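Local atomic coordinates of clan CA, family C40, NlpC/P60 superfamily cysteine peptidase (Trichomonas vaginalis, PDB entry 6BIO), a protein that probably acts as a cysteine peptidase of the NlpC/P60 type, a peptidoglycan hydrolase thought to be directed against bacteria. Residues N94-P99 against D123-I128; T104-V109 against R131-Y136; S13-Q18 against I117-C122; I83-Q88 against L142-K147. All coordinates share one frame; numbering follows the deposited sequence. Where two conformers were deposited one is given.

How the interactions relate
All four contacts gather on one large antiparallel sheet and the small sheet packed on it, and interactions 1 and 2 fall wholly within the bacterial SH3 region. Strands 80-88, 114-122, 125-130 and 133-138 are consecutive in the large sheet, while 93-96 and 105-109 form a separate two-stranded sheet that interactions 1 and 2 set against it. Centres of interactions 1 and 3 are about 7 Å apart, those of 1 and 2 about 9 Å; interaction 4 lies 13 to 16 Å from the others. Along the chain, residues 83-88 and 142-147 bracket both segments of interactions 1 and 2, whereas interaction 3 reaches back to residues 13-18, tying the N-terminal loop to the SH3-type region.

Interaction 1. Residues N94-P99 against D123-I128; sequences NIYSEP and DGFYRI
One face of the Phe125 ring carries Pro99, whose CA stands 3.7 Å from the ring centroid in a CH-pi contact, displaced toward the rim. At the edge of the same ring, near its plane, CE2 meets Tyr96 CD2 at 4.1 Å, the two side chains crossing obliquely. The Tyr96 ring has Asn94 CB over one face, and Asn94 ND2 donates to Tyr96 OH at 3.2 Å in a nearly straight bond lying in the amide plane. Pro99 CB comes closest to Phe125, 3.4 Å from CD1. Further along, Ile95 and Ile128 meet through their CD1 methyls, 3.7 Å apart; Ile128 CG1 and the CD1 it carries both lie against Ile95. The contact joins the short strand 93-96 and the loop after it to strand 125-130 within the bacterial SH3 region, and Tyr136 of strand 133-138 also packs on Pro99. Where the chain turns at Asp123, polar bridging takes over: one water donates to Pro99 O and Asp123 O, another to Pro99 O and Asp123 OD2. The carbonyl of Pro99 therefore accepts from two waters, and the direct contact between the segments rests on apolar and CH-pi packing.

Interaction 2. Residues T104-V109 against R131-Y136; sequences TIVRYV and RGYIGY
Two arginines come together here: Arg107 NH2 lies 3.6 Å from Arg131 NE, their guanidinium planes 60° apart. The pair sits on the surface of the SH3-type region, where the strand 105-109 of the small two-stranded sheet passes over the start of strand 133-138, the outermost strand of the large antiparallel sheet. A classic beta bulge at Val106 and Arg107, both facing Ile95, marks the place where the first chain turns a corner. Arg107 and Tyr133 carry most of the contact. With CG anti to the backbone N and the chain bent at chi2, the aliphatic part of Arg107 lies over one face of the tyrosine ring. Its CD stands above the ring centre, 3.8 Å from the centroid and only 7° off the normal, in a CH-pi contact. The guanidinium is steeply inclined to the ring, at 70°, and presents its edge: NE is 3.4 Å from Tyr133 CE2. Within its own strand, Arg107 NH1 donates to Tyr108 O at 2.7 Å, a bent bond that probably helps to hold the guanidinium and may offset part of the repulsion from Arg131. Arg107 CB and CG add contacts at the root of the tyrosine, around its CB and CG. Val106, the other residue of the bulge, sets CG1 3.6 Å from Ile134 O.

Interaction 3. Residues S13-Q18 against I117-C122; sequences SSYQTQ and ILDFNC
Residues 15-18, without regular secondary structure, run nearly antiparallel to residues 118-122 of the facing segment, the two directions being 156° apart. Their backbones come closest at Gln18 and Asp119, whose CA atoms are 6.2 Å apart, and lie farther apart at Tyr15 and Cys122. Before this, Ser13 OG accepts from Tyr15 N in an ST turn. From there Tyr15, with CG anti to the backbone N (chi1 -169°), reaches Asp119 tip to tip: OH donates to OD2 at 2.7 Å, on the syn side of the carboxylate and 31° out of its plane. OD2 takes a second bond from a water that in turn accepts from Gln18 N, so side chain and loop backbone converge on one carboxylate oxygen; OD1 is held by His55. Strand 114-122 belongs to the SH3-type region, and a classic beta bulge at Leu118 and Asp119, both facing Arg127, interrupts it beside the contact. The Tyr15 ring is covered on both faces. Cys122 CB lies 4.1 Å from the centroid on one, with SG placed obliquely in a sulfur-aromatic contact; Gln18 NE2 stands over the other while donating to Gln16 O at 2.9 Å. Gln18 CB lies 3.4 Å from Asp119 OD2. Gln18 OE1 accepts from Arg67, and Gln18 O, 3.3 Å from Asp119 CB, accepts from Arg127 NH1.

Interaction 4. Residues I83-Q88 against L142-K147; sequences ITIPTQ and LQYKWK
Thr87 and Tyr144 hold the end of strand 80-88, which shares the large antiparallel sheet with the SH3-type strands 114-122 to 133-138, against the loop between strand 133-138 and helix 154-163. The threonine hydroxyl is anti to its backbone N (chi1 -173°), which turns OG1 to the loop, where it accepts from Tyr144 N at 3.1 Å. That bond is bent, with an N-H...O angle of 136°, and OG1 also lies close to Tyr144 CB. The same rotamer leaves Thr87 CG2 between the backbone N and the carbonyl carbon; this methyl meets Leu142 CD1 at 4.0 Å, the two side chains crossing at about a right angle. Tyr144 CG is likewise anti to its backbone N (chi1 -178°), and its ring lies across the Ile85 side chain at about a right angle. The branch methyl of the isoleucine, CG2, sits over one face of the ring in a CH-pi contact, 3.9 Å from the centroid and offset toward the rim, its closest approach being to CE2. Ile85 CD1 reaches farther out to the phenol end, 3.7 Å from Tyr144 OH. Beyond the threonine, Gln143 turns its CB to the strand, but the chain bends at chi2 and its end leads away from the strand. Tyr126 of strand 125-130 packs against both Leu142 and Tyr144. At the strand end Gln143 N donates to Gln88 O, 2.9 Å away and nearly in line with the carbonyl bond.

Interaction 1. Residues N94-P99 against D123-I128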
# COMPACT_ATOMS: atom_id res chain seq x y z
N ASN A 94 21.99 -4.33 15.49
CA ASN A 94 21.33 -4.20 16.78
C ASN A 94 19.82 -4.11 16.59
O ASN A 94 19.32 -3.48 15.65
CB ASN A 94 21.78 -2.92 17.48
CG ASN A 94 23.18 -3.02 18.01
OD1 ASN A 94 23.63 -4.06 18.49
ND2 ASN A 94 23.90 -1.91 17.92
N ILE A 95 19.09 -4.72 17.51
CA ILE A 95 17.69 -4.39 17.73
C ILE A 95 17.65 -3.16 18.63
O ILE A 95 18.21 -3.19 19.74
CB ILE A 95 16.92 -5.57 18.35
CG1 ILE A 95 16.84 -6.74 17.39
CG2 ILE A 95 15.50 -5.10 18.75
CD1 ILE A 95 16.32 -8.00 18.01
N TYR A 96 17.01 -2.08 18.17
CA TYR A 96 16.92 -0.82 18.90
C TYR A 96 15.53 -0.64 19.50
O TYR A 96 14.54 -1.21 19.03
CB TYR A 96 17.24 0.36 17.97
CG TYR A 96 18.68 0.41 17.56
CD1 TYR A 96 19.65 0.78 18.47
CD2 TYR A 96 19.05 0.05 16.30
CE1 TYR A 96 20.95 0.84 18.11
CE2 TYR A 96 20.35 0.13 15.89
CZ TYR A 96 21.32 0.50 16.82
OH TYR A 96 22.65 0.61 16.48
N SER A 97 15.44 0.23 20.50
CA SER A 97 14.19 0.49 21.20
C SER A 97 13.16 1.21 20.32
O SER A 97 11.97 1.14 20.62
CB SER A 97 14.41 1.31 22.46
OG SER A 97 15.01 2.54 22.13
N GLU A 98 13.62 1.91 19.29
CA GLU A 98 12.77 2.71 18.42
C GLU A 98 13.46 2.84 17.06
O GLU A 98 14.69 2.68 16.96
CB GLU A 98 12.49 4.10 19.00
CG GLU A 98 13.76 4.92 19.24
CD GLU A 98 13.48 6.29 19.81
OE1 GLU A 98 12.67 6.41 20.76
OE2 GLU A 98 14.07 7.26 19.33
N PRO A 99 12.71 3.19 16.01
CA PRO A 99 13.30 3.33 14.68
C PRO A 99 13.83 4.74 14.49
O PRO A 99 13.20 5.59 13.84
CB PRO A 99 12.13 3.02 13.75
CG PRO A 99 10.92 3.46 14.49
CD PRO A 99 11.23 3.16 15.96
N ASP A 123 9.92 3.41 9.13
CA ASP A 123 10.88 4.49 8.93
C ASP A 123 12.30 3.98 8.74
O ASP A 123 13.26 4.51 9.34
CB ASP A 123 10.80 5.49 10.07
CG ASP A 123 9.43 6.11 10.21
OD1 ASP A 123 8.67 6.15 9.24
OD2 ASP A 123 9.07 6.51 11.31
N GLY A 124 12.46 2.95 7.91
CA GLY A 124 13.76 2.38 7.60
C GLY A 124 14.12 1.15 8.40
O GLY A 124 15.22 0.62 8.21
N PHE A 125 13.17 0.63 9.19
CA PHE A 125 13.36 -0.51 10.08
C PHE A 125 12.20 -1.48 9.94
O PHE A 125 11.10 -1.09 9.57
CB PHE A 125 13.41 -0.08 11.56
CG PHE A 125 14.58 0.83 11.92
CD1 PHE A 125 14.56 2.18 11.60
CD2 PHE A 125 15.63 0.34 12.71
CE1 PHE A 125 15.62 3.00 11.99
CE2 PHE A 125 16.68 1.16 13.08
CZ PHE A 125 16.67 2.49 12.72
N TYR A 126 12.42 -2.76 10.29
CA TYR A 126 11.36 -3.69 10.67
C TYR A 126 11.29 -3.71 12.19
O TYR A 126 12.31 -3.53 12.87
CB TYR A 126 11.64 -5.12 10.19
CG TYR A 126 11.57 -5.34 8.69
CD1 TYR A 126 10.35 -5.58 8.06
CD2 TYR A 126 12.71 -5.29 7.91
CE1 TYR A 126 10.28 -5.77 6.72
CE2 TYR A 126 12.64 -5.51 6.54
CZ TYR A 126 11.42 -5.75 5.96
OH TYR A 126 11.27 -5.94 4.62
N ARG A 127 10.13 -4.07 12.71
CA ARG A 127 10.04 -4.45 14.11
C ARG A 127 10.05 -5.96 14.14
O ARG A 127 9.32 -6.60 13.39
CB ARG A 127 8.79 -3.90 14.79
CG ARG A 127 8.89 -4.02 16.32
CD ARG A 127 7.76 -3.28 17.07
NE ARG A 127 6.46 -3.85 16.82
CZ ARG A 127 5.90 -4.81 17.56
NH1 ARG A 127 4.70 -5.27 17.23
NH2 ARG A 127 6.54 -5.32 18.60
N ILE A 128 10.91 -6.53 15.01
CA ILE A 128 11.13 -7.98 15.03
C ILE A 128 11.15 -8.51 16.44
O ILE A 128 11.31 -7.78 17.42
CB ILE A 128 12.42 -8.44 14.30
CG1 ILE A 128 13.68 -7.91 15.01
CG2 ILE A 128 12.42 -8.04 12.85
CD1 ILE A 128 14.95 -8.65 14.67
O HOH W 1 14.09 6.29 11.28
O HOH W 2 10.75 6.90 13.35

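Interaction 2. Residues T104-V109 against R131-Y136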
# COMPACT_ATOMS: atom_id res chain seq x y z
N THR A 104 18.00 2.99 22.33
CA THR A 104 18.86 2.12 23.13
C THR A 104 18.91 0.74 22.46
O THR A 104 18.05 0.37 21.63
CB THR A 104 18.40 2.05 24.58
OG1 THR A 104 17.03 1.64 24.65
CG2 THR A 104 18.60 3.42 25.29
N ILE A 105 19.91 -0.05 22.85
CA ILE A 105 20.11 -1.38 22.31
C ILE A 105 19.29 -2.37 23.13
O ILE A 105 19.52 -2.55 24.34
CB ILE A 105 21.59 -1.76 22.28
CG1 ILE A 105 22.36 -0.85 21.33
CG2 ILE A 105 21.75 -3.20 21.80
CD1 ILE A 105 23.84 -1.02 21.45
N VAL A 106 18.39 -3.07 22.47
CA VAL A 106 17.64 -4.13 23.11
C VAL A 106 18.46 -5.40 23.09
O VAL A 106 18.60 -6.10 24.12
CB VAL A 106 16.27 -4.33 22.41
CG1 VAL A 106 15.52 -5.51 23.03
CG2 VAL A 106 15.47 -3.07 22.47
N ARG A 107 19.02 -5.72 21.93
CA ARG A 107 19.78 -6.96 21.76
C ARG A 107 20.61 -6.90 20.48
O ARG A 107 20.10 -6.51 19.42
CB ARG A 107 18.77 -8.11 21.69
CG ARG A 107 19.29 -9.51 21.47
CD ARG A 107 20.16 -9.94 22.62
NE ARG A 107 20.29 -11.41 22.79
CZ ARG A 107 21.18 -12.19 22.17
NH1 ARG A 107 22.01 -11.69 21.24
NH2 ARG A 107 21.20 -13.49 22.47
N TYR A 108 21.86 -7.34 20.58
CA TYR A 108 22.69 -7.58 19.41
C TYR A 108 22.19 -8.83 18.69
O TYR A 108 21.83 -9.83 19.32
CB TYR A 108 24.13 -7.80 19.88
CG TYR A 108 25.03 -8.27 18.79
CD1 TYR A 108 25.46 -7.38 17.78
CD2 TYR A 108 25.42 -9.61 18.73
CE1 TYR A 108 26.29 -7.83 16.77
CE2 TYR A 108 26.27 -10.06 17.73
CZ TYR A 108 26.69 -9.18 16.76
OH TYR A 108 27.49 -9.69 15.77
N VAL A 109 22.16 -8.77 17.37
CA VAL A 109 21.72 -9.89 16.55
C VAL A 109 22.82 -10.28 15.58
O VAL A 109 23.17 -9.49 14.69
CB VAL A 109 20.45 -9.53 15.76
CG1 VAL A 109 19.98 -10.74 15.02
CG2 VAL A 109 19.36 -9.04 16.66
N ARG A 131 14.55 -14.28 19.62
CA ARG A 131 14.77 -14.97 20.91
C ARG A 131 13.99 -14.30 22.05
O ARG A 131 14.45 -14.30 23.19
CB ARG A 131 16.26 -15.03 21.30
CG ARG A 131 17.20 -15.86 20.45
CD ARG A 131 18.67 -15.75 20.99
NE ARG A 131 18.84 -16.25 22.36
CZ ARG A 131 18.73 -17.53 22.70
NH1 ARG A 131 18.43 -18.43 21.76
NH2 ARG A 131 18.91 -17.90 23.96
N GLY A 132 12.82 -13.71 21.77
CA GLY A 132 12.07 -13.02 22.78
C GLY A 132 12.37 -11.55 22.93
O GLY A 132 11.63 -10.84 23.62
N TYR A 133 13.46 -11.06 22.32
CA TYR A 133 13.85 -9.65 22.37
C TYR A 133 13.15 -8.93 21.22
O TYR A 133 13.21 -9.38 20.06
CB TYR A 133 15.37 -9.50 22.20
CG TYR A 133 16.16 -10.10 23.35
CD1 TYR A 133 16.45 -9.36 24.48
CD2 TYR A 133 16.57 -11.41 23.32
CE1 TYR A 133 17.13 -9.91 25.55
CE2 TYR A 133 17.29 -11.96 24.38
CZ TYR A 133 17.54 -11.21 25.47
OH TYR A 133 18.24 -11.82 26.49
N ILE A 134 12.51 -7.81 21.53
CA ILE A 134 11.60 -7.13 20.60
C ILE A 134 12.09 -5.72 20.32
O ILE A 134 12.42 -4.97 21.25
CB ILE A 134 10.19 -7.12 21.19
CG1 ILE A 134 9.65 -8.57 21.30
CG2 ILE A 134 9.24 -6.29 20.33
CD1 ILE A 134 8.57 -8.69 22.32
N GLY A 135 12.10 -5.33 19.05
CA GLY A 135 12.47 -3.97 18.73
C GLY A 135 12.77 -3.83 17.25
O GLY A 135 12.36 -4.67 16.43
N TYR A 136 13.49 -2.75 16.92
CA TYR A 136 13.61 -2.30 15.54
C TYR A 136 15.00 -2.58 14.97
O TYR A 136 16.01 -2.23 15.58
CB TYR A 136 13.30 -0.80 15.46
CG TYR A 136 11.86 -0.51 15.81
CD1 TYR A 136 11.43 -0.35 17.12
CD2 TYR A 136 10.88 -0.47 14.81
CE1 TYR A 136 10.11 -0.13 17.43
CE2 TYR A 136 9.56 -0.25 15.10
CZ TYR A 136 9.17 -0.06 16.40
OH TYR A 136 7.85 0.15 16.67

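Interaction 3. Residues S13-Q18 against I117-C122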
# COMPACT_ATOMS: atom_id res chain seq x y z
N SER A 13 11.85 9.56 17.33
CA SER A 13 10.77 8.83 16.70
C SER A 13 9.49 8.90 17.52
O SER A 13 9.52 8.81 18.74
CB SER A 13 11.12 7.36 16.50
OG SER A 13 10.00 6.68 15.94
N SER A 14 8.38 9.14 16.82
CA SER A 14 7.05 9.02 17.40
C SER A 14 6.33 7.76 16.93
O SER A 14 5.12 7.63 17.15
CB SER A 14 6.19 10.25 17.08
OG SER A 14 5.83 10.27 15.70
N TYR A 15 7.06 6.81 16.33
CA TYR A 15 6.44 5.65 15.71
C TYR A 15 5.88 4.73 16.78
O TYR A 15 6.62 4.24 17.63
CB TYR A 15 7.46 4.92 14.84
CG TYR A 15 6.85 3.86 13.93
CD1 TYR A 15 6.67 2.58 14.37
CD2 TYR A 15 6.43 4.18 12.67
CE1 TYR A 15 6.08 1.61 13.56
CE2 TYR A 15 5.84 3.24 11.85
CZ TYR A 15 5.64 1.97 12.30
OH TYR A 15 5.00 1.08 11.41
N GLN A 16 4.56 4.50 16.75
CA GLN A 16 3.92 3.69 17.75
C GLN A 16 4.02 2.21 17.40
O GLN A 16 4.07 1.80 16.24
CB GLN A 16 2.45 4.12 17.86
CG GLN A 16 2.27 5.57 18.27
CD GLN A 16 2.91 5.90 19.61
OE1 GLN A 16 2.62 5.25 20.63
NE2 GLN A 16 3.77 6.91 19.61
N THR A 17 4.04 1.39 18.45
CA THR A 17 4.10 -0.06 18.27
C THR A 17 2.89 -0.56 17.51
O THR A 17 1.73 -0.28 17.89
CB THR A 17 4.18 -0.71 19.64
OG1 THR A 17 5.21 -0.06 20.38
CG2 THR A 17 4.45 -2.19 19.52
N GLN A 18 3.16 -1.25 16.40
CA GLN A 18 2.11 -1.74 15.52
C GLN A 18 2.41 -3.18 15.12
O GLN A 18 3.54 -3.64 15.21
CB GLN A 18 2.02 -0.87 14.27
CG GLN A 18 1.53 0.51 14.57
CD GLN A 18 1.82 1.51 13.45
OE1 GLN A 18 1.22 1.45 12.37
NE2 GLN A 18 2.70 2.46 13.73
N ILE A 117 9.39 -11.08 11.79
CA ILE A 117 8.91 -9.72 11.54
C ILE A 117 7.52 -9.55 12.14
O ILE A 117 6.59 -10.31 11.83
CB ILE A 117 8.91 -9.42 10.03
CG1 ILE A 117 10.34 -9.34 9.49
CG2 ILE A 117 8.07 -8.15 9.72
CD1 ILE A 117 10.47 -9.36 8.00
N LEU A 118 7.36 -8.47 12.91
CA LEU A 118 6.12 -8.06 13.55
C LEU A 118 5.52 -6.82 12.93
O LEU A 118 4.29 -6.62 13.06
CB LEU A 118 6.34 -7.79 15.05
CG LEU A 118 6.96 -8.97 15.83
CD1 LEU A 118 7.14 -8.57 17.29
CD2 LEU A 118 6.17 -10.21 15.75
N ASP A 119 6.33 -5.96 12.32
CA ASP A 119 5.85 -4.75 11.64
C ASP A 119 6.89 -4.41 10.59
O ASP A 119 8.05 -4.83 10.68
CB ASP A 119 5.63 -3.59 12.63
CG ASP A 119 4.89 -2.44 12.03
OD1 ASP A 119 4.19 -2.58 10.99
OD2 ASP A 119 4.93 -1.34 12.63
N PHE A 120 6.45 -3.67 9.58
CA PHE A 120 7.27 -3.36 8.43
C PHE A 120 7.17 -1.89 8.08
O PHE A 120 6.25 -1.20 8.47
CB PHE A 120 6.87 -4.21 7.21
CG PHE A 120 5.51 -3.84 6.68
CD1 PHE A 120 4.36 -4.25 7.33
CD2 PHE A 120 5.36 -3.04 5.55
CE1 PHE A 120 3.12 -3.87 6.91
CE2 PHE A 120 4.09 -2.65 5.12
CZ PHE A 120 2.98 -3.07 5.79
N ASN A 121 8.12 -1.40 7.29
CA ASN A 121 8.12 -0.03 6.79
C ASN A 121 8.13 0.96 7.94
O ASN A 121 7.54 2.03 7.86
CB ASN A 121 6.97 0.24 5.82
CG ASN A 121 7.14 1.51 5.03
OD1 ASN A 121 8.24 1.97 4.77
ND2 ASN A 121 6.02 2.05 4.56
N CYS A 122 8.89 0.61 8.99
CA CYS A 122 8.96 1.46 10.19
C CYS A 122 10.10 2.46 10.05
O CYS A 122 11.13 2.38 10.71
CB CYS A 122 9.16 0.61 11.44
SG CYS A 122 8.20 -0.92 11.51
O HOH W 3 5.84 -1.47 15.29

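Interaction 4. Residues I83-Q88 against L142-K147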
# COMPACT_ATOMS: atom_id res chain seq x y z
N ILE A 83 -0.61 -11.02 11.28
CA ILE A 83 0.39 -11.73 10.50
C ILE A 83 1.75 -11.49 11.13
O ILE A 83 2.10 -10.34 11.39
CB ILE A 83 0.43 -11.11 9.08
CG1 ILE A 83 -0.89 -11.30 8.33
CG2 ILE A 83 1.66 -11.59 8.29
CD1 ILE A 83 -1.18 -12.75 8.01
N THR A 84 2.52 -12.56 11.30
CA THR A 84 3.95 -12.43 11.56
C THR A 84 4.73 -13.18 10.48
O THR A 84 4.24 -14.16 9.93
CB THR A 84 4.36 -12.89 12.98
OG1 THR A 84 4.13 -14.30 13.12
CG2 THR A 84 3.54 -12.14 14.03
N ILE A 85 5.94 -12.72 10.20
CA ILE A 85 6.69 -13.18 9.03
C ILE A 85 8.08 -13.68 9.41
O ILE A 85 8.96 -12.89 9.75
CB ILE A 85 6.77 -12.08 7.95
CG1 ILE A 85 5.38 -11.58 7.58
CG2 ILE A 85 7.49 -12.62 6.72
CD1 ILE A 85 5.38 -10.32 6.73
N PRO A 86 8.34 -14.99 9.34
CA PRO A 86 9.70 -15.49 9.62
C PRO A 86 10.68 -15.08 8.54
O PRO A 86 10.35 -15.11 7.36
CB PRO A 86 9.52 -17.01 9.60
CG PRO A 86 8.07 -17.22 9.84
CD PRO A 86 7.37 -16.07 9.18
N THR A 87 11.89 -14.73 8.95
CA THR A 87 12.97 -14.45 8.02
C THR A 87 14.29 -14.68 8.76
O THR A 87 14.31 -15.21 9.88
CB THR A 87 12.80 -13.05 7.41
OG1 THR A 87 13.78 -12.86 6.37
CG2 THR A 87 12.91 -11.96 8.43
N GLN A 88 15.39 -14.25 8.15
CA GLN A 88 16.71 -14.31 8.77
C GLN A 88 17.48 -13.03 8.50
O GLN A 88 17.25 -12.35 7.49
CB GLN A 88 17.51 -15.52 8.31
CG GLN A 88 17.94 -15.44 6.89
CD GLN A 88 18.85 -16.62 6.59
OE1 GLN A 88 20.05 -16.46 6.29
NE2 GLN A 88 18.31 -17.83 6.73
N LEU A 142 17.83 -7.56 7.03
CA LEU A 142 17.01 -8.76 6.90
C LEU A 142 16.91 -9.20 5.46
O LEU A 142 16.91 -8.37 4.54
CB LEU A 142 15.59 -8.52 7.42
CG LEU A 142 15.50 -8.15 8.90
CD1 LEU A 142 14.05 -8.21 9.37
CD2 LEU A 142 16.38 -9.06 9.81
N GLN A 143 16.73 -10.51 5.27
CA GLN A 143 16.60 -11.09 3.93
C GLN A 143 15.27 -10.69 3.29
O GLN A 143 15.25 -10.30 2.11
CB GLN A 143 16.73 -12.62 4.01
CG GLN A 143 16.44 -13.38 2.73
CD GLN A 143 17.39 -13.04 1.63
OE1 GLN A 143 18.60 -12.84 1.85
NE2 GLN A 143 16.86 -12.97 0.41
N TYR A 144 14.18 -10.76 4.07
CA TYR A 144 12.83 -10.48 3.56
C TYR A 144 12.72 -9.03 3.16
O TYR A 144 13.17 -8.13 3.86
CB TYR A 144 11.82 -10.78 4.66
CG TYR A 144 10.35 -10.59 4.27
CD1 TYR A 144 9.72 -9.34 4.40
CD2 TYR A 144 9.59 -11.65 3.77
CE1 TYR A 144 8.38 -9.16 4.04
CE2 TYR A 144 8.30 -11.48 3.38
CZ TYR A 144 7.69 -10.24 3.52
OH TYR A 144 6.39 -10.01 3.17
N LYS A 145 12.03 -8.79 2.04
CA LYS A 145 11.74 -7.45 1.54
C LYS A 145 10.23 -7.30 1.37
O LYS A 145 9.59 -8.13 0.71
CB LYS A 145 12.44 -7.22 0.20
CG LYS A 145 13.91 -7.37 0.21
CD LYS A 145 14.57 -6.15 0.77
CE LYS A 145 16.09 -6.34 0.78
NZ LYS A 145 16.48 -7.22 1.90
N TRP A 146 9.65 -6.28 2.00
CA TRP A 146 8.20 -6.12 1.93
C TRP A 146 7.75 -5.51 0.61
O TRP A 146 6.59 -5.66 0.23
CB TRP A 146 7.71 -5.30 3.13
CG TRP A 146 8.08 -3.87 3.12
CD1 TRP A 146 9.24 -3.27 3.60
CD2 TRP A 146 7.30 -2.83 2.55
NE1 TRP A 146 9.20 -1.93 3.35
CE2 TRP A 146 8.01 -1.63 2.72
CE3 TRP A 146 6.03 -2.78 1.95
CZ2 TRP A 146 7.49 -0.41 2.30
CZ3 TRP A 146 5.54 -1.57 1.55
CH2 TRP A 146 6.26 -0.42 1.71
N LYS A 147 8.66 -4.86 -0.11
CA LYS A 147 8.40 -4.37 -1.45
C LYS A 147 9.65 -4.62 -2.29
O LYS A 147 10.73 -4.93 -1.77
CB LYS A 147 7.98 -2.89 -1.48
CG LYS A 147 9.06 -1.91 -1.06
CD LYS A 147 8.58 -0.48 -1.23
CE LYS A 147 9.59 0.52 -0.71
NZ LYS A 147 9.04 1.88 -0.71